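Local coordinates for ESX-5 secretion-associated protein EspG5 (Mycobacterium marinum, PDB 6VJ5) that acts as a cytoplasmic chaperone specific for its cognate PE/PPE proteins, keeps their dimers from aggregating and is required for secretion of LipY and PE31/PPE18, at residues Y226-S240 / T284-S298. Sequence-based numbering, arbitrary orientation.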
# COMPACT_ATOMS: atom_id res chain seq x y z
N TYR C 226 -27.20 -8.19 1.70
CA TYR C 226 -26.79 -8.94 0.52
C TYR C 226 -25.74 -9.97 0.95
O TYR C 226 -25.29 -9.98 2.09
CB TYR C 226 -26.25 -8.02 -0.57
CG TYR C 226 -25.11 -7.15 -0.11
CD1 TYR C 226 -25.34 -5.99 0.63
CD2 TYR C 226 -23.79 -7.47 -0.41
CE1 TYR C 226 -24.30 -5.19 1.05
CE2 TYR C 226 -22.74 -6.68 0.01
CZ TYR C 226 -23.01 -5.54 0.74
OH TYR C 226 -21.97 -4.74 1.17
N ALA C 227 -25.37 -10.83 0.01
CA ALA C 227 -24.49 -11.95 0.32
C ALA C 227 -23.46 -12.15 -0.79
O ALA C 227 -23.62 -11.68 -1.92
CB ALA C 227 -25.29 -13.25 0.52
N ARG C 228 -22.41 -12.89 -0.44
CA ARG C 228 -21.30 -13.18 -1.34
C ARG C 228 -20.87 -14.63 -1.13
O ARG C 228 -20.78 -15.09 0.01
CB ARG C 228 -20.13 -12.22 -1.07
CG ARG C 228 -19.38 -11.77 -2.32
CD ARG C 228 -18.62 -10.45 -2.09
NE ARG C 228 -18.30 -10.22 -0.69
CZ ARG C 228 -18.60 -9.11 -0.02
NH1 ARG C 228 -18.27 -9.00 1.25
NH2 ARG C 228 -19.20 -8.10 -0.63
N GLN C 229 -20.64 -15.34 -2.23
CA GLN C 229 -20.25 -16.74 -2.21
C GLN C 229 -18.90 -16.92 -2.89
O GLN C 229 -18.54 -16.16 -3.80
CB GLN C 229 -21.30 -17.61 -2.91
CG GLN C 229 -21.64 -18.89 -2.18
CD GLN C 229 -22.72 -19.69 -2.89
OE1 GLN C 229 -23.06 -19.42 -4.04
NE2 GLN C 229 -23.25 -20.69 -2.20
N TYR C 230 -18.15 -17.93 -2.45
CA TYR C 230 -16.79 -18.16 -2.92
C TYR C 230 -16.59 -19.62 -3.32
O TYR C 230 -16.85 -20.53 -2.52
CB TYR C 230 -15.76 -17.79 -1.84
CG TYR C 230 -15.82 -16.35 -1.39
CD1 TYR C 230 -15.22 -15.35 -2.13
CD2 TYR C 230 -16.47 -15.99 -0.21
CE1 TYR C 230 -15.27 -14.03 -1.73
CE2 TYR C 230 -16.52 -14.68 0.21
CZ TYR C 230 -15.92 -13.70 -0.56
OH TYR C 230 -15.96 -12.38 -0.16
N ARG C 231 -16.10 -19.83 -4.54
CA ARG C 231 -15.68 -21.14 -5.03
C ARG C 231 -14.26 -21.02 -5.57
O ARG C 231 -13.89 -20.00 -6.15
CB ARG C 231 -16.62 -21.67 -6.13
CG ARG C 231 -16.22 -23.02 -6.71
CD ARG C 231 -17.06 -23.37 -7.93
NE ARG C 231 -18.35 -23.97 -7.56
CZ ARG C 231 -19.33 -24.24 -8.41
NH1 ARG C 231 -19.19 -23.95 -9.70
NH2 ARG C 231 -20.45 -24.78 -7.98
N ASP C 232 -13.48 -22.10 -5.41
CA ASP C 232 -12.04 -22.09 -5.68
C ASP C 232 -11.44 -20.73 -5.33
O ASP C 232 -11.24 -20.43 -4.15
CB ASP C 232 -11.74 -22.50 -7.14
CG ASP C 232 -12.51 -21.69 -8.17
OD1 ASP C 232 -13.75 -21.79 -8.23
OD2 ASP C 232 -11.86 -20.94 -8.93
N ASP C 233 -11.16 -19.90 -6.34
CA ASP C 233 -10.72 -18.53 -6.11
C ASP C 233 -11.67 -17.49 -6.68
O ASP C 233 -11.47 -16.30 -6.42
CB ASP C 233 -9.31 -18.31 -6.70
CG ASP C 233 -8.74 -16.95 -6.35
OD1 ASP C 233 -8.53 -16.67 -5.14
OD2 ASP C 233 -8.50 -16.15 -7.28
N ALA C 234 -12.69 -17.89 -7.43
CA ALA C 234 -13.66 -16.96 -7.98
C ALA C 234 -14.71 -16.60 -6.93
O ALA C 234 -14.95 -17.35 -5.98
CB ALA C 234 -14.33 -17.56 -9.22
N LYS C 235 -15.36 -15.45 -7.13
CA LYS C 235 -16.35 -14.96 -6.18
C LYS C 235 -17.52 -14.35 -6.93
O LYS C 235 -17.44 -14.04 -8.12
CB LYS C 235 -15.73 -13.93 -5.22
CG LYS C 235 -15.48 -12.55 -5.84
CD LYS C 235 -14.32 -11.84 -5.14
CE LYS C 235 -14.25 -10.36 -5.53
NZ LYS C 235 -13.42 -10.09 -6.74
N GLY C 236 -18.64 -14.19 -6.21
CA GLY C 236 -19.84 -13.61 -6.77
C GLY C 236 -20.85 -13.15 -5.74
O GLY C 236 -21.10 -13.83 -4.74
N PRO C 237 -21.47 -12.00 -5.98
CA PRO C 237 -22.49 -11.49 -5.06
C PRO C 237 -23.87 -12.04 -5.40
O PRO C 237 -24.11 -12.58 -6.49
CB PRO C 237 -22.44 -9.98 -5.31
CG PRO C 237 -22.20 -9.90 -6.80
CD PRO C 237 -21.29 -11.09 -7.13
N SER C 238 -24.79 -11.88 -4.45
CA SER C 238 -26.19 -12.18 -4.72
C SER C 238 -26.73 -11.20 -5.76
O SER C 238 -26.50 -10.00 -5.66
CB SER C 238 -27.02 -12.11 -3.44
OG SER C 238 -26.85 -10.87 -2.80
N ALA C 239 -27.45 -11.73 -6.75
CA ALA C 239 -28.00 -10.87 -7.79
C ALA C 239 -29.01 -9.89 -7.22
O ALA C 239 -29.28 -8.85 -7.84
CB ALA C 239 -28.66 -11.72 -8.88
N SER C 240 -29.55 -10.17 -6.04
CA SER C 240 -30.59 -9.37 -5.42
C SER C 240 -30.10 -8.80 -4.09
O SER C 240 -29.29 -9.43 -3.39
CB SER C 240 -31.86 -10.20 -5.18
OG SER C 240 -32.75 -9.53 -4.30
N THR C 284 -34.61 -14.80 -0.48
CA THR C 284 -34.49 -14.50 -1.90
C THR C 284 -33.09 -13.99 -2.24
O THR C 284 -32.60 -14.22 -3.35
CB THR C 284 -35.54 -13.47 -2.31
OG1 THR C 284 -36.85 -14.01 -2.09
CG2 THR C 284 -35.39 -13.11 -3.78
N VAL C 285 -32.46 -13.28 -1.30
CA VAL C 285 -31.07 -12.89 -1.48
C VAL C 285 -30.19 -14.13 -1.56
O VAL C 285 -29.38 -14.28 -2.48
CB VAL C 285 -30.63 -11.96 -0.33
CG1 VAL C 285 -29.13 -11.79 -0.33
CG2 VAL C 285 -31.34 -10.62 -0.44
N LEU C 286 -30.35 -15.04 -0.60
CA LEU C 286 -29.48 -16.21 -0.52
C LEU C 286 -29.71 -17.16 -1.68
O LEU C 286 -28.78 -17.85 -2.10
CB LEU C 286 -29.69 -16.93 0.81
CG LEU C 286 -29.35 -16.10 2.05
CD1 LEU C 286 -29.71 -16.84 3.33
CD2 LEU C 286 -27.86 -15.73 2.05
N ASP C 287 -30.93 -17.23 -2.20
CA ASP C 287 -31.21 -18.13 -3.31
C ASP C 287 -30.78 -17.57 -4.65
O ASP C 287 -30.86 -18.28 -5.66
CB ASP C 287 -32.70 -18.49 -3.33
CG ASP C 287 -33.11 -19.31 -2.13
OD1 ASP C 287 -32.23 -19.95 -1.52
OD2 ASP C 287 -34.32 -19.33 -1.79
N THR C 288 -30.33 -16.31 -4.70
CA THR C 288 -29.78 -15.72 -5.91
C THR C 288 -28.26 -15.74 -5.93
O THR C 288 -27.65 -15.15 -6.83
CB THR C 288 -30.27 -14.28 -6.09
OG1 THR C 288 -29.96 -13.51 -4.92
CG2 THR C 288 -31.77 -14.26 -6.34
N LEU C 289 -27.63 -16.39 -4.95
CA LEU C 289 -26.19 -16.57 -4.98
C LEU C 289 -25.79 -17.44 -6.17
O LEU C 289 -26.55 -18.32 -6.59
CB LEU C 289 -25.70 -17.19 -3.68
CG LEU C 289 -25.67 -16.24 -2.49
CD1 LEU C 289 -25.60 -17.01 -1.19
CD2 LEU C 289 -24.49 -15.30 -2.62
N PRO C 290 -24.58 -17.24 -6.71
CA PRO C 290 -24.23 -17.91 -7.97
C PRO C 290 -23.91 -19.39 -7.83
O PRO C 290 -24.12 -20.13 -8.80
CB PRO C 290 -23.01 -17.11 -8.47
CG PRO C 290 -22.38 -16.59 -7.19
CD PRO C 290 -23.54 -16.30 -6.25
N TYR C 291 -23.40 -19.84 -6.69
CA TYR C 291 -22.88 -21.20 -6.56
C TYR C 291 -23.81 -22.11 -5.77
O TYR C 291 -23.35 -23.05 -5.10
CB TYR C 291 -21.49 -21.17 -5.92
CG TYR C 291 -20.51 -20.23 -6.59
CD1 TYR C 291 -20.52 -20.04 -7.97
CD2 TYR C 291 -19.58 -19.52 -5.85
CE1 TYR C 291 -19.62 -19.17 -8.58
CE2 TYR C 291 -18.68 -18.65 -6.45
CZ TYR C 291 -18.71 -18.48 -7.82
OH TYR C 291 -17.81 -17.62 -8.41
N GLY C 292 -25.11 -21.87 -5.84
CA GLY C 292 -26.07 -22.83 -5.32
C GLY C 292 -26.19 -22.84 -3.81
O GLY C 292 -25.79 -21.90 -3.11
N GLU C 293 -26.73 -23.95 -3.30
CA GLU C 293 -27.13 -24.10 -1.90
C GLU C 293 -26.16 -23.43 -0.95
O GLU C 293 -25.00 -23.85 -0.81
CB GLU C 293 -27.26 -25.58 -1.56
CG GLU C 293 -28.41 -26.27 -2.26
CD GLU C 293 -28.50 -27.74 -1.92
OE1 GLU C 293 -27.66 -28.23 -1.13
OE2 GLU C 293 -29.41 -28.42 -2.45
N TRP C 294 -26.65 -22.41 -0.24
CA TRP C 294 -25.78 -21.57 0.57
C TRP C 294 -25.45 -22.22 1.91
O TRP C 294 -24.34 -22.04 2.42
CB TRP C 294 -26.44 -20.21 0.79
CG TRP C 294 -27.77 -20.28 1.48
CD1 TRP C 294 -28.98 -20.50 0.90
CD2 TRP C 294 -28.02 -20.13 2.88
NE1 TRP C 294 -29.97 -20.49 1.85
CE2 TRP C 294 -29.41 -20.26 3.07
CE3 TRP C 294 -27.20 -19.88 3.99
CZ2 TRP C 294 -30.00 -20.17 4.33
CZ3 TRP C 294 -27.79 -19.79 5.23
CH2 TRP C 294 -29.17 -19.93 5.40
N LYS C 295 -26.38 -22.95 2.51
CA LYS C 295 -26.12 -23.54 3.82
C LYS C 295 -24.92 -24.47 3.79
O LYS C 295 -24.20 -24.59 4.79
CB LYS C 295 -27.36 -24.27 4.33
CG LYS C 295 -28.60 -23.39 4.38
CD LYS C 295 -29.47 -23.70 5.59
CE LYS C 295 -30.55 -24.73 5.27
NZ LYS C 295 -31.76 -24.52 6.12
N THR C 296 -24.69 -25.14 2.66
CA THR C 296 -23.57 -26.06 2.49
C THR C 296 -22.86 -25.71 1.19
O THR C 296 -23.41 -25.90 0.11
CB THR C 296 -24.05 -27.51 2.47
OG1 THR C 296 -25.13 -27.64 1.53
CG2 THR C 296 -24.52 -27.94 3.85
N HIS C 297 -21.64 -25.18 1.31
CA HIS C 297 -20.85 -24.87 0.12
C HIS C 297 -19.42 -24.58 0.54
O HIS C 297 -19.18 -24.05 1.63
CB HIS C 297 -21.44 -23.69 -0.65
CG HIS C 297 -20.92 -23.58 -2.05
ND1 HIS C 297 -19.89 -22.73 -2.41
CD2 HIS C 297 -21.28 -24.23 -3.19
CE1 HIS C 297 -19.64 -22.85 -3.70
NE2 HIS C 297 -20.47 -23.76 -4.19
N SER C 298 -18.49 -24.92 -0.34
CA SER C 298 -17.07 -24.70 -0.08
C SER C 298 -16.31 -24.37 -1.36
O SER C 298 -15.35 -23.61 -1.34
CB SER C 298 -16.46 -25.94 0.58
OG SER C 298 -17.09 -26.21 1.82
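V285, late in helix 275-286, lays CG1 beside S238 OG in a contact that shows how a C-terminal tail can cover one face of a β-hairpin. The hairpin, strands 221-231 and 234-247 joined by a type II' turn, belongs to the large antiparallel sheet of the EspG fold. S238 OG itself bridges backbone, accepting from A227 N and donating to S240 O. L286 follows, its CD2 on A227 CB. T288 OG1 turns back to V285 O (2.6 Å), and T288 O takes a weak but nearly straight bond from A239 N. L289 CD2 reaches the same A227 CB at 3.8 Å, while L289 also packs on L83 of the adjoining strand 83-91. P290 then lies over G236, whose bare backbone admits the proline ring, and covers one face of the Y291 ring. R231 CB covers the opposite face of Y291 in a CH-π contact, 3.9 Å from its ring centroid. The tail is gripped in its middle by Q229, whose chain, extended beyond CG, carries the amide past Y291 with the two planes only 16° apart. Q229 OE1 accepts from Y291 N at 2.7 Å in a bent hydrogen bond (136° at the hydrogen), and Q229 NE2 donates in its own amide plane to G292 O at 3.0 Å. At the far end Q229 NE2 lies over one face of the H297 ring, toward its rim, the amide and ring planes 33° apart and NE2 3.7 Å from H297 CG.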